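Local coordinates for penicillin-binding protein PbpB (Mycobacterium tuberculosis, PDB 6KGU) that synthesises cross-linked peptidoglycan from lipid intermediates for the mycobacterial cell wall and binds beta-lactam antibiotics such as aztreonam, at residues 132-137 and 195-200; 203-208 and 535-540; 223-228 and 507-512; 445-450 and 469-474; 462-467 and 529-534. One frame throughout, in Å; residues are numbered along the deposited sequence.

Interaction 1: 132-137 and 195-200; sequences SLAANV and LTLDND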
# COMPACT_ATOMS: atom_id res chain seq x y z
N SER A 132 -0.79 -12.02 17.79
CA SER A 132 -0.53 -10.76 17.10
C SER A 132 -1.11 -10.72 15.68
O SER A 132 -1.06 -9.65 15.05
CB SER A 132 0.99 -10.50 17.04
OG SER A 132 1.60 -11.39 16.13
N LEU A 133 -1.65 -11.82 15.17
CA LEU A 133 -2.07 -11.85 13.76
C LEU A 133 -3.08 -10.75 13.45
O LEU A 133 -4.17 -10.70 14.05
CB LEU A 133 -2.66 -13.21 13.41
CG LEU A 133 -3.19 -13.36 11.98
CD1 LEU A 133 -2.04 -13.31 10.99
CD2 LEU A 133 -3.97 -14.68 11.79
N ALA A 134 -2.73 -9.87 12.51
CA ALA A 134 -3.60 -8.76 12.12
C ALA A 134 -4.03 -7.91 13.32
O ALA A 134 -5.08 -7.28 13.29
CB ALA A 134 -4.83 -9.25 11.34
N ALA A 135 -3.22 -7.89 14.39
CA ALA A 135 -3.61 -7.09 15.55
C ALA A 135 -3.56 -5.60 15.26
O ALA A 135 -4.23 -4.83 15.94
CB ALA A 135 -2.70 -7.39 16.75
N ASN A 136 -2.77 -5.18 14.26
CA ASN A 136 -2.79 -3.77 13.85
C ASN A 136 -4.18 -3.33 13.41
O ASN A 136 -4.55 -2.16 13.59
CB ASN A 136 -1.78 -3.56 12.71
CG ASN A 136 -1.91 -4.59 11.60
OD1 ASN A 136 -1.89 -5.81 11.85
ND2 ASN A 136 -2.08 -4.11 10.38
N VAL A 137 -4.94 -4.25 12.82
CA VAL A 137 -6.30 -3.99 12.35
C VAL A 137 -7.32 -4.29 13.44
O VAL A 137 -8.16 -3.45 13.77
CB VAL A 137 -6.56 -4.83 11.07
CG1 VAL A 137 -8.04 -4.94 10.77
CG2 VAL A 137 -5.80 -4.23 9.86
N LEU A 195 -14.20 -9.45 7.91
CA LEU A 195 -13.21 -8.63 7.23
C LEU A 195 -12.92 -9.15 5.83
O LEU A 195 -13.18 -10.31 5.50
CB LEU A 195 -11.90 -8.59 8.04
CG LEU A 195 -12.07 -8.13 9.50
CD1 LEU A 195 -10.75 -8.13 10.24
CD2 LEU A 195 -12.70 -6.74 9.54
N THR A 196 -12.35 -8.28 4.99
CA THR A 196 -11.83 -8.71 3.70
C THR A 196 -10.53 -9.50 3.82
O THR A 196 -10.11 -10.12 2.84
CB THR A 196 -11.61 -7.50 2.79
OG1 THR A 196 -10.72 -6.58 3.43
CG2 THR A 196 -12.93 -6.79 2.50
N LEU A 197 -9.87 -9.45 4.99
CA LEU A 197 -8.60 -10.15 5.19
C LEU A 197 -8.73 -11.64 4.90
O LEU A 197 -9.75 -12.26 5.18
CB LEU A 197 -8.09 -9.98 6.63
CG LEU A 197 -7.72 -8.58 7.13
CD1 LEU A 197 -7.17 -8.65 8.57
CD2 LEU A 197 -6.70 -7.88 6.20
N ASP A 198 -7.66 -12.19 4.35
CA ASP A 198 -7.47 -13.63 4.25
C ASP A 198 -6.37 -13.98 5.23
O ASP A 198 -5.21 -13.60 5.03
CB ASP A 198 -7.12 -14.02 2.81
CG ASP A 198 -6.88 -15.51 2.63
OD1 ASP A 198 -6.22 -16.12 3.47
OD2 ASP A 198 -7.37 -16.05 1.63
N ASN A 199 -6.72 -14.73 6.28
CA ASN A 199 -5.78 -14.99 7.37
C ASN A 199 -4.53 -15.71 6.89
O ASN A 199 -3.45 -15.48 7.43
CB ASN A 199 -6.46 -15.78 8.49
CG ASN A 199 -7.31 -14.89 9.39
OD1 ASN A 199 -7.35 -13.67 9.21
ND2 ASN A 199 -7.99 -15.50 10.36
N ASP A 200 -4.65 -16.57 5.87
CA ASP A 200 -3.47 -17.25 5.34
C ASP A 200 -2.53 -16.25 4.67
O ASP A 200 -1.32 -16.25 4.90
CB ASP A 200 -3.87 -18.34 4.35
CG ASP A 200 -4.78 -19.40 4.97
OD1 ASP A 200 -4.65 -19.68 6.19
OD2 ASP A 200 -5.61 -19.96 4.22
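Ala134, Leu133 and Val137 meet Leu197, Asn199 and Leu195 entirely through side-chain van der Waals contacts, with no hydrogen bond joining 132-137 to 195-200. The closest touch is made by the methyl of Ala134, whose CB lies 3.7 Å from CD1 of Leu197. That same CD1 extends to CG1 of Val137 at 4.4 Å, so one leucine methyl serves two partners. Leu195 adds its CD1 at 4.2 Å from Val137 CG1. On the other flank, Leu133 brings CD2 to 4.1 Å from CG of Asn199, its side chain slanting past the amide. The polar end of Asn199 is engaged elsewhere, ND2 bonding to Asp27. Behind these contacts, a type II turn from Ser132 to Ala135 positions the first segment. Ala134 takes positive phi there (53°) and is the N-cap residue of the short helix 135-138. The Gln206 side-chain amide grips this turn with both its polar atoms: OE1 accepts from Ala134 N and NE2 donates to Ser132 O. In the other segment, Asp198 is the N-cap of helix 199-216 and accepts from Asp200 N in a weak bond. The contact thus joins a turn of the dimerisation-domain region to the junction where strand 192-195 runs into helix 199-216. Leu29 of strand 28-36 touches Leu133, Leu195 and Asn199, while Val233 of strand 233-238 packs on Leu197.

Interaction 2: 203-208 and 535-540; sequences FYVQQQ and HNIAGW. With CO (cobalt (II) ion), chain C.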
# COMPACT_ATOMS: atom_id res chain seq x y z
N PHE A 203 -1.10 -13.95 7.42
CA PHE A 203 -0.07 -14.58 8.24
C PHE A 203 1.27 -14.61 7.51
O PHE A 203 2.32 -14.30 8.09
CB PHE A 203 -0.49 -16.00 8.65
CG PHE A 203 0.49 -16.67 9.56
CD1 PHE A 203 0.72 -16.19 10.85
CD2 PHE A 203 1.19 -17.79 9.15
CE1 PHE A 203 1.62 -16.80 11.70
CE2 PHE A 203 2.09 -18.42 9.99
CZ PHE A 203 2.32 -17.92 11.27
N TYR A 204 1.25 -14.98 6.23
CA TYR A 204 2.50 -15.05 5.47
C TYR A 204 3.09 -13.65 5.29
O TYR A 204 4.29 -13.43 5.50
CB TYR A 204 2.26 -15.70 4.10
CG TYR A 204 3.52 -15.95 3.32
CD1 TYR A 204 4.30 -17.08 3.55
CD2 TYR A 204 3.94 -15.06 2.34
CE1 TYR A 204 5.48 -17.31 2.84
CE2 TYR A 204 5.10 -15.28 1.62
CZ TYR A 204 5.87 -16.40 1.88
OH TYR A 204 7.03 -16.60 1.15
N VAL A 205 2.26 -12.69 4.89
CA VAL A 205 2.76 -11.33 4.68
C VAL A 205 3.29 -10.74 5.98
O VAL A 205 4.36 -10.14 6.01
CB VAL A 205 1.65 -10.46 4.06
CG1 VAL A 205 2.07 -8.97 4.05
CG2 VAL A 205 1.34 -10.96 2.63
N GLN A 206 2.58 -10.96 7.10
CA GLN A 206 3.00 -10.37 8.37
C GLN A 206 4.35 -10.93 8.82
O GLN A 206 5.21 -10.18 9.30
CB GLN A 206 1.93 -10.60 9.44
CG GLN A 206 2.17 -9.84 10.76
CD GLN A 206 0.94 -9.81 11.67
OE1 GLN A 206 -0.21 -9.92 11.20
NE2 GLN A 206 1.17 -9.70 12.98
N GLN A 207 4.55 -12.24 8.67
CA GLN A 207 5.84 -12.84 8.96
C GLN A 207 6.93 -12.31 8.03
O GLN A 207 8.03 -11.99 8.48
CB GLN A 207 5.76 -14.35 8.79
CG GLN A 207 4.99 -15.08 9.83
CD GLN A 207 5.05 -16.55 9.52
OE1 GLN A 207 4.36 -17.03 8.61
NE2 GLN A 207 5.95 -17.26 10.20
N GLN A 208 6.65 -12.27 6.73
CA GLN A 208 7.65 -11.76 5.80
C GLN A 208 8.00 -10.31 6.11
O GLN A 208 9.16 -9.90 5.96
CB GLN A 208 7.16 -11.92 4.36
CG GLN A 208 7.20 -13.40 3.88
CD GLN A 208 8.63 -13.87 3.58
OE1 GLN A 208 9.48 -13.08 3.17
NE2 GLN A 208 8.89 -15.15 3.78
N HIS A 535 9.15 -9.79 -4.45
CA HIS A 535 9.46 -11.08 -5.07
C HIS A 535 8.89 -12.24 -4.26
O HIS A 535 8.17 -13.10 -4.80
CB HIS A 535 10.97 -11.23 -5.20
CG HIS A 535 11.41 -12.55 -5.76
ND1 HIS A 535 11.52 -12.76 -7.11
CD2 HIS A 535 11.76 -13.71 -5.16
CE1 HIS A 535 11.92 -14.01 -7.33
NE2 HIS A 535 12.07 -14.60 -6.16
N ASN A 536 9.20 -12.27 -2.96
CA ASN A 536 8.76 -13.35 -2.09
C ASN A 536 7.24 -13.42 -2.02
O ASN A 536 6.65 -14.50 -2.17
CB ASN A 536 9.32 -13.14 -0.68
CG ASN A 536 10.83 -13.27 -0.63
OD1 ASN A 536 11.44 -13.79 -1.56
ND2 ASN A 536 11.43 -12.82 0.47
N ILE A 537 6.59 -12.29 -1.76
CA ILE A 537 5.14 -12.30 -1.57
C ILE A 537 4.42 -12.61 -2.88
O ILE A 537 3.52 -13.46 -2.92
CB ILE A 537 4.65 -10.96 -0.98
CG1 ILE A 537 5.17 -10.80 0.46
CG2 ILE A 537 3.11 -10.86 -1.04
CD1 ILE A 537 5.08 -9.39 0.97
N ALA A 538 4.77 -11.90 -3.95
CA ALA A 538 4.05 -12.10 -5.20
C ALA A 538 4.28 -13.51 -5.74
O ALA A 538 3.36 -14.12 -6.29
CB ALA A 538 4.48 -11.05 -6.23
N GLY A 539 5.50 -14.03 -5.60
CA GLY A 539 5.78 -15.38 -6.04
C GLY A 539 4.99 -16.41 -5.26
O GLY A 539 4.48 -17.38 -5.83
N TRP A 540 4.88 -16.22 -3.95
CA TRP A 540 4.11 -17.15 -3.12
C TRP A 540 2.62 -17.08 -3.45
O TRP A 540 1.93 -18.10 -3.43
CB TRP A 540 4.36 -16.84 -1.64
CG TRP A 540 3.58 -17.71 -0.70
CD1 TRP A 540 3.88 -18.99 -0.32
CD2 TRP A 540 2.39 -17.35 0.00
NE1 TRP A 540 2.94 -19.45 0.57
CE2 TRP A 540 2.01 -18.46 0.78
CE3 TRP A 540 1.60 -16.19 0.05
CZ2 TRP A 540 0.88 -18.45 1.58
CZ3 TRP A 540 0.47 -16.19 0.86
CH2 TRP A 540 0.13 -17.31 1.61
CO CO C . 12.44 -16.63 -5.57
O HOH W 1 12.10 -16.34 -3.43
O HOH W 2 10.94 -16.75 -4.07
O HOH W 3 10.87 -17.33 -6.26
O HOH W 4 11.87 -17.05 -7.60
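Helices 199-216 and 531-544 lie nearly antiparallel on one face of the transpeptidase sheet, as the first and last helices do in the related beta-lactamase fold, and Tyr204 and Trp540 stack between them. Their local axes approach to 10.6 Å at 164°. The Tyr204 ring lies face to face with the five-membered ring of Trp540, centroids 3.8 Å apart and planes only 10° from parallel. The two side chains slide past each other in opposite directions, which brings Tyr204 CB over the six-membered indole ring in a CH-pi contact 3.8 Å from its centroid. The opposite face of the tyrosine carries CG of its own helix neighbour Gln208, offset toward the rim. Deeper in the interface, CG2 of Val205 meets CG2 of Ile537 at 4.1 Å, their side chains crossing at about a right angle. At the polar flank, ND2 of Asn536 makes a weak bond of 3.3 Å to Gln208 OE1. On the same helix but without contact to 203-208, His535 NE2 binds a cobalt ion at 2.1 Å; some of the waters modelled around the metal are too close together to coexist, so the rest of its shell is doubtful. The geometry is consistent with helices held mainly by dispersion between flat aromatic surfaces and buried aliphatic groups; the weak amide bond, seen with one of two Asn536 conformers, probably adds little.

Interaction 3: 223-228 and 507-512; sequences AVVLDA and PRYVIG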
# COMPACT_ATOMS: atom_id res chain seq x y z
N ALA A 223 3.36 -3.47 4.77
CA ALA A 223 2.98 -4.03 3.47
C ALA A 223 1.46 -4.14 3.41
O ALA A 223 0.80 -4.41 4.42
CB ALA A 223 3.63 -5.41 3.21
N VAL A 224 0.93 -3.95 2.22
CA VAL A 224 -0.51 -4.03 1.95
C VAL A 224 -0.69 -4.87 0.70
O VAL A 224 0.03 -4.70 -0.28
CB VAL A 224 -1.14 -2.63 1.76
CG1 VAL A 224 -2.59 -2.74 1.23
CG2 VAL A 224 -1.07 -1.81 3.09
N VAL A 225 -1.65 -5.80 0.74
CA VAL A 225 -2.03 -6.58 -0.43
C VAL A 225 -3.50 -6.30 -0.71
O VAL A 225 -4.36 -6.55 0.14
CB VAL A 225 -1.80 -8.08 -0.22
CG1 VAL A 225 -2.25 -8.84 -1.48
CG2 VAL A 225 -0.31 -8.38 0.10
N LEU A 226 -3.78 -5.81 -1.91
CA LEU A 226 -5.15 -5.57 -2.34
C LEU A 226 -5.56 -6.56 -3.42
O LEU A 226 -4.75 -6.95 -4.27
CB LEU A 226 -5.33 -4.15 -2.88
CG LEU A 226 -5.03 -2.96 -1.97
CD1 LEU A 226 -5.33 -1.65 -2.73
CD2 LEU A 226 -5.83 -3.04 -0.69
N ASP A 227 -6.83 -6.95 -3.40
CA ASP A 227 -7.40 -7.60 -4.56
C ASP A 227 -7.44 -6.61 -5.72
O ASP A 227 -7.96 -5.50 -5.58
CB ASP A 227 -8.81 -8.12 -4.27
CG ASP A 227 -9.47 -8.70 -5.51
OD1 ASP A 227 -9.19 -9.86 -5.82
OD2 ASP A 227 -10.20 -7.96 -6.20
N ALA A 228 -6.88 -7.02 -6.86
CA ALA A 228 -6.70 -6.10 -7.98
C ALA A 228 -8.03 -5.53 -8.47
O ALA A 228 -8.13 -4.33 -8.74
CB ALA A 228 -5.98 -6.81 -9.13
N PRO A 507 -4.11 -9.11 -13.88
CA PRO A 507 -3.98 -8.53 -12.53
C PRO A 507 -4.87 -9.24 -11.53
O PRO A 507 -6.10 -9.29 -11.68
CB PRO A 507 -4.38 -7.07 -12.73
CG PRO A 507 -4.08 -6.80 -14.19
CD PRO A 507 -4.49 -8.09 -14.87
N ARG A 508 -4.25 -9.81 -10.50
CA ARG A 508 -4.95 -10.42 -9.38
C ARG A 508 -4.64 -9.77 -8.04
O ARG A 508 -5.52 -9.66 -7.19
CB ARG A 508 -4.60 -11.92 -9.29
CG ARG A 508 -4.84 -12.72 -10.58
CD ARG A 508 -4.06 -14.05 -10.50
NE ARG A 508 -4.22 -14.89 -11.69
CZ ARG A 508 -4.89 -16.04 -11.71
NH1 ARG A 508 -5.45 -16.50 -10.60
NH2 ARG A 508 -4.98 -16.74 -12.83
N TYR A 509 -3.39 -9.37 -7.83
CA TYR A 509 -2.92 -8.88 -6.55
C TYR A 509 -2.12 -7.60 -6.75
O TYR A 509 -1.34 -7.49 -7.70
CB TYR A 509 -2.05 -9.90 -5.83
CG TYR A 509 -2.77 -11.19 -5.54
CD1 TYR A 509 -3.75 -11.25 -4.56
CD2 TYR A 509 -2.48 -12.33 -6.26
CE1 TYR A 509 -4.42 -12.43 -4.30
CE2 TYR A 509 -3.15 -13.53 -6.00
CZ TYR A 509 -4.11 -13.57 -5.02
OH TYR A 509 -4.76 -14.75 -4.76
N VAL A 510 -2.34 -6.64 -5.86
CA VAL A 510 -1.57 -5.41 -5.84
C VAL A 510 -0.86 -5.35 -4.51
O VAL A 510 -1.49 -5.54 -3.46
CB VAL A 510 -2.48 -4.18 -6.06
CG1 VAL A 510 -1.66 -2.93 -6.28
CG2 VAL A 510 -3.43 -4.44 -7.23
N ILE A 511 0.45 -5.13 -4.54
CA ILE A 511 1.29 -5.22 -3.35
C ILE A 511 2.04 -3.91 -3.17
O ILE A 511 2.76 -3.49 -4.08
CB ILE A 511 2.27 -6.40 -3.44
CG1 ILE A 511 1.50 -7.72 -3.57
CG2 ILE A 511 3.19 -6.39 -2.19
CD1 ILE A 511 2.34 -8.88 -4.04
N GLY A 512 1.90 -3.29 -2.00
CA GLY A 512 2.66 -2.09 -1.66
C GLY A 512 3.48 -2.32 -0.40
O GLY A 512 2.99 -2.90 0.57
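Val510 faces Leu226 in a hydrogen-bonded antiparallel pair, and its side chain shows how the strands fit. CB stands 4.0 Å from the Leu226 carbonyl O. CG1, anti to the backbone N (chi1 -170°), leaves CG2 beside that N, and CG2 reaches CA of Ala228 at 3.7 Å. Helix 390-401 covers this face, placing Tyr397 and Ala401 against Val510 and Thr394 against Leu226. On the other face Val225 and Ile511 lie side by side, pointing the same way, CG2 to CG1 at 4.1 Å. There Val225 CG1 also meets Tyr509 CD1, and helices 199-216 and 531-544 pack over them. Two bonds join each of the pairs Val224-Gly512 and Leu226-Val510; Leu226 N to Val510 O is 2.8 Å. The fifth bond, Ala228 N to Arg508 O at 3.0 Å, is straight at hydrogen, yet its donor stands 59° out of the carbonyl plane. It forms beside a classic beta bulge against strand 493-502, where Arg508 and Tyr509 both face Ala502. Four regular bonds and this tilted one pair the facing backbone groups of the strands, while branched side chains tie them to helices on both faces of the transpeptidase sheet.

Interaction 4: 445-450 and 469-474; sequences MLRAVV and GYQMAG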
# COMPACT_ATOMS: atom_id res chain seq x y z
N MET A 445 4.57 -1.37 -19.49
CA MET A 445 5.77 -0.55 -19.31
C MET A 445 6.47 -0.87 -18.00
O MET A 445 7.69 -0.98 -17.96
CB MET A 445 5.41 0.94 -19.35
CG MET A 445 5.57 1.63 -20.68
SD MET A 445 5.71 3.43 -20.52
CE MET A 445 4.21 3.81 -19.62
N LEU A 446 5.71 -0.96 -16.91
CA LEU A 446 6.33 -1.18 -15.61
C LEU A 446 6.89 -2.59 -15.45
O LEU A 446 7.53 -2.87 -14.44
CB LEU A 446 5.31 -0.86 -14.49
CG LEU A 446 4.89 0.61 -14.39
CD1 LEU A 446 3.88 0.83 -13.26
CD2 LEU A 446 6.10 1.53 -14.21
N ARG A 447 6.68 -3.47 -16.44
CA ARG A 447 7.45 -4.72 -16.48
C ARG A 447 8.94 -4.44 -16.65
O ARG A 447 9.77 -5.25 -16.22
CB ARG A 447 6.97 -5.62 -17.63
CG ARG A 447 5.59 -6.23 -17.43
CD ARG A 447 5.16 -7.03 -18.67
NE ARG A 447 6.04 -8.17 -18.94
CZ ARG A 447 6.04 -8.87 -20.08
NH1 ARG A 447 5.20 -8.57 -21.07
NH2 ARG A 447 6.87 -9.88 -20.22
N ALA A 448 9.29 -3.31 -17.27
CA ALA A 448 10.70 -2.98 -17.47
C ALA A 448 11.44 -2.81 -16.14
O ALA A 448 12.64 -3.06 -16.06
CB ALA A 448 10.82 -1.71 -18.30
N VAL A 449 10.73 -2.38 -15.09
CA VAL A 449 11.37 -2.14 -13.81
C VAL A 449 11.97 -3.43 -13.25
O VAL A 449 13.03 -3.41 -12.62
CB VAL A 449 10.36 -1.51 -12.84
CG1 VAL A 449 10.85 -1.60 -11.38
CG2 VAL A 449 10.07 -0.05 -13.24
N VAL A 450 11.32 -4.57 -13.49
CA VAL A 450 11.79 -5.83 -12.92
C VAL A 450 12.58 -6.64 -13.94
O VAL A 450 12.93 -7.80 -13.67
CB VAL A 450 10.63 -6.66 -12.35
CG1 VAL A 450 9.85 -5.84 -11.33
CG2 VAL A 450 9.71 -7.15 -13.47
N GLY A 469 8.64 -16.60 -15.34
CA GLY A 469 7.40 -17.23 -15.72
C GLY A 469 6.16 -16.37 -15.54
O GLY A 469 5.08 -16.79 -15.95
N TYR A 470 6.29 -15.19 -14.95
CA TYR A 470 5.16 -14.31 -14.70
C TYR A 470 5.48 -12.90 -15.16
O TYR A 470 6.62 -12.44 -15.05
CB TYR A 470 4.78 -14.30 -13.20
CG TYR A 470 4.28 -15.63 -12.68
CD1 TYR A 470 2.98 -16.05 -12.94
CD2 TYR A 470 5.10 -16.47 -11.93
CE1 TYR A 470 2.51 -17.26 -12.47
CE2 TYR A 470 4.63 -17.68 -11.45
CZ TYR A 470 3.34 -18.07 -11.73
OH TYR A 470 2.87 -19.28 -11.26
N GLN A 471 4.46 -12.20 -15.66
CA GLN A 471 4.58 -10.80 -16.05
C GLN A 471 4.44 -9.88 -14.83
O GLN A 471 3.49 -9.11 -14.70
CB GLN A 471 3.54 -10.45 -17.12
CG GLN A 471 3.70 -11.17 -18.45
CD GLN A 471 2.86 -10.55 -19.57
OE1 GLN A 471 2.51 -9.37 -19.52
NE2 GLN A 471 2.54 -11.35 -20.58
N MET A 472 5.40 -9.97 -13.92
CA MET A 472 5.39 -9.04 -12.79
C MET A 472 5.67 -7.63 -13.30
O MET A 472 6.37 -7.43 -14.30
CB MET A 472 6.42 -9.43 -11.74
CG MET A 472 6.12 -10.78 -11.02
SD MET A 472 4.46 -10.88 -10.32
CE MET A 472 4.43 -12.61 -9.85
N ALA A 473 5.09 -6.65 -12.62
CA ALA A 473 5.26 -5.24 -12.98
C ALA A 473 5.19 -4.41 -11.71
O ALA A 473 4.39 -4.71 -10.82
CB ALA A 473 4.17 -4.79 -13.96
N GLY A 474 6.02 -3.37 -11.64
CA GLY A 474 6.09 -2.57 -10.43
C GLY A 474 6.96 -1.34 -10.59
O GLY A 474 7.37 -0.97 -11.69
O HOH W 5 7.58 -8.85 -16.34
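Arg447 and Gln471 provide the flat stacking contact between 445-450 and 469-474. The Gln471 amide lies against one face of the guanidinium, planes 23° apart, with CD 3.4 Å above it and offset toward the rim. The arginine is bent at chi3 (63°), which swings NE out of line with the otherwise extended chain. OE1 of Gln471 comes within 3.2 Å of Arg447 NH1, but it lies over the guanidinium face and the angle is too poor for a hydrogen bond. Both groups are instead joined to Gln444, whose OE1 accepts from Arg447 NH1 and whose NE2 donates to Gln471 OE1. Of the hydrogen bonds, the direct one runs from Gly474 N to Leu446 O, 3.2 Å long and nearly straight, the donor standing 57° out of the carbonyl plane. A water forms a second bridge: it accepts from Arg447 NE, in the guanidinium plane, and donates to Met472 O at 2.8 Å. The apolar contacts are Leu446 CB on Ala473 CB at 4.1 Å and Val450 CG2 on Met472 CB at 4.4 Å. Val449 presses CG2 close to Gly474 O, 3.2 Å away. An inverse gamma turn centred on Gln471 leads the chain into strand 473-483. That strand carries Lys475 in a sequence resembling the KTG motif of penicillin-binding transpeptidases, and the Val449 side chain lies about 7 Å from bound aztreonam, which places the contact next to the beta-lactam site.

Interaction 5: 462-467 and 529-534; sequences GPTAGV and SAAPLF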
# COMPACT_ATOMS: atom_id res chain seq x y z
N GLY A 462 14.66 -2.67 -10.39
CA GLY A 462 14.27 -3.71 -9.45
C GLY A 462 14.19 -5.12 -10.02
O GLY A 462 13.17 -5.80 -9.92
N PRO A 463 15.30 -5.61 -10.60
CA PRO A 463 15.25 -6.95 -11.22
C PRO A 463 15.00 -8.07 -10.22
O PRO A 463 14.40 -9.09 -10.61
CB PRO A 463 16.64 -7.08 -11.88
CG PRO A 463 17.52 -6.18 -11.06
CD PRO A 463 16.64 -5.00 -10.71
N THR A 464 15.40 -7.93 -8.95
CA THR A 464 15.06 -8.99 -8.00
C THR A 464 13.56 -9.07 -7.73
O THR A 464 13.10 -10.08 -7.18
CB THR A 464 15.83 -8.82 -6.67
OG1 THR A 464 15.39 -7.65 -5.97
CG2 THR A 464 17.33 -8.71 -6.91
N ALA A 465 12.77 -8.08 -8.13
CA ALA A 465 11.32 -8.21 -7.95
C ALA A 465 10.67 -9.13 -8.98
O ALA A 465 9.56 -9.61 -8.74
CB ALA A 465 10.64 -6.84 -8.02
N GLY A 466 11.32 -9.38 -10.12
CA GLY A 466 10.71 -10.24 -11.13
C GLY A 466 10.62 -11.67 -10.64
O GLY A 466 11.42 -12.13 -9.83
N VAL A 467 9.57 -12.36 -11.08
CA VAL A 467 9.40 -13.79 -10.80
C VAL A 467 9.36 -14.50 -12.16
O VAL A 467 8.39 -14.32 -12.92
CB VAL A 467 8.14 -14.07 -9.96
CG1 VAL A 467 8.01 -15.56 -9.60
CG2 VAL A 467 8.14 -13.23 -8.66
N SER A 529 16.77 -1.95 -1.09
CA SER A 529 15.64 -2.22 -1.96
C SER A 529 14.60 -3.06 -1.23
O SER A 529 14.93 -3.90 -0.39
CB SER A 529 16.10 -2.92 -3.24
OG SER A 529 14.98 -3.25 -4.04
N ALA A 530 13.33 -2.79 -1.55
CA ALA A 530 12.21 -3.61 -1.15
C ALA A 530 11.83 -4.63 -2.21
O ALA A 530 10.92 -5.43 -1.98
CB ALA A 530 10.99 -2.74 -0.83
N ALA A 531 12.49 -4.59 -3.36
CA ALA A 531 12.17 -5.54 -4.43
C ALA A 531 12.19 -7.00 -3.98
O ALA A 531 11.26 -7.73 -4.36
CB ALA A 531 13.11 -5.29 -5.62
N PRO A 532 13.13 -7.48 -3.16
CA PRO A 532 13.07 -8.90 -2.75
C PRO A 532 11.84 -9.25 -1.96
O PRO A 532 11.37 -10.39 -2.06
CB PRO A 532 14.35 -9.09 -1.92
CG PRO A 532 15.28 -8.02 -2.41
CD PRO A 532 14.38 -6.85 -2.70
N LEU A 533 11.29 -8.32 -1.17
CA LEU A 533 10.09 -8.64 -0.41
C LEU A 533 8.88 -8.77 -1.34
O LEU A 533 8.02 -9.64 -1.14
CB LEU A 533 9.85 -7.59 0.67
CG LEU A 533 8.61 -7.75 1.55
CD1 LEU A 533 8.52 -9.16 2.15
CD2 LEU A 533 8.66 -6.70 2.66
N PHE A 534 8.82 -7.93 -2.37
CA PHE A 534 7.77 -8.10 -3.37
C PHE A 534 7.92 -9.44 -4.08
O PHE A 534 6.93 -10.14 -4.32
CB PHE A 534 7.80 -6.95 -4.37
CG PHE A 534 6.85 -7.15 -5.54
CD1 PHE A 534 7.26 -7.83 -6.69
CD2 PHE A 534 5.54 -6.64 -5.49
CE1 PHE A 534 6.38 -8.02 -7.76
CE2 PHE A 534 4.66 -6.81 -6.56
CZ PHE A 534 5.09 -7.51 -7.70
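Ala465 and Ala531 bring their CA atoms within 4.5 Å where the 3-10 turn 463-465 meets the first turn of helix 531-544. No hydrogen bond crosses this close approach. The methyl of Ala465 fits between two partners, its CB 3.8 Å from Ala531 CB and 3.8 Å from Phe534 CD1. Ala465 also offers its carbonyl O to the edge of the phenyl ring, in the ring plane and 3.6 Å from CD1, where the slightly positive C-H edge would favour it. CG of Phe534 is anti to the backbone N (chi1 173°), and from there the ring meets Ala465 with CD1; it also meets the ring of Phe498 on strand 493-502. Thr464 holds OG1 between its backbone N and carbonyl carbon (chi1 68°), from where the oxygen touches Ala531 CB at 3.3 Å and Pro532 CD at 3.5 Å. The start of the helix is fixed separately by Ser529, whose OG accepts from Ala531 N at 2.9 Å in a capping bond. Gly466 O, just beyond the turn, bonds to His535 ND1 on the same helix. Here a loop that precedes strand 473-483 is seated on the start of the C-terminal helix of the transpeptidase fold, with Gly462 about 8 Å from bound aztreonam.

Interactions 1 and 2 share helix 199-216, with centres about 14 Å apart, and Gln206 links them. Interaction 3, its centre about 11 Å from that of interaction 2, lies in the antiparallel sheet on which both helices of interaction 2 pack; Ile511 touches Ile537 and Ala538. Interaction 5 shares helix 531-544 with interaction 2, and interaction 4, centred about 10 Å from the centre of interaction 5, reaches the same sheet through strand 473-483. Interaction 1 closes before the others open; interactions 3, 4 and 5 are nested within the chain loop closed by interaction 2, and 5 crosses 3 and 4. The series runs from the dimerisation-domain side, through the transpeptidase core, to the surroundings of the aztreonam site.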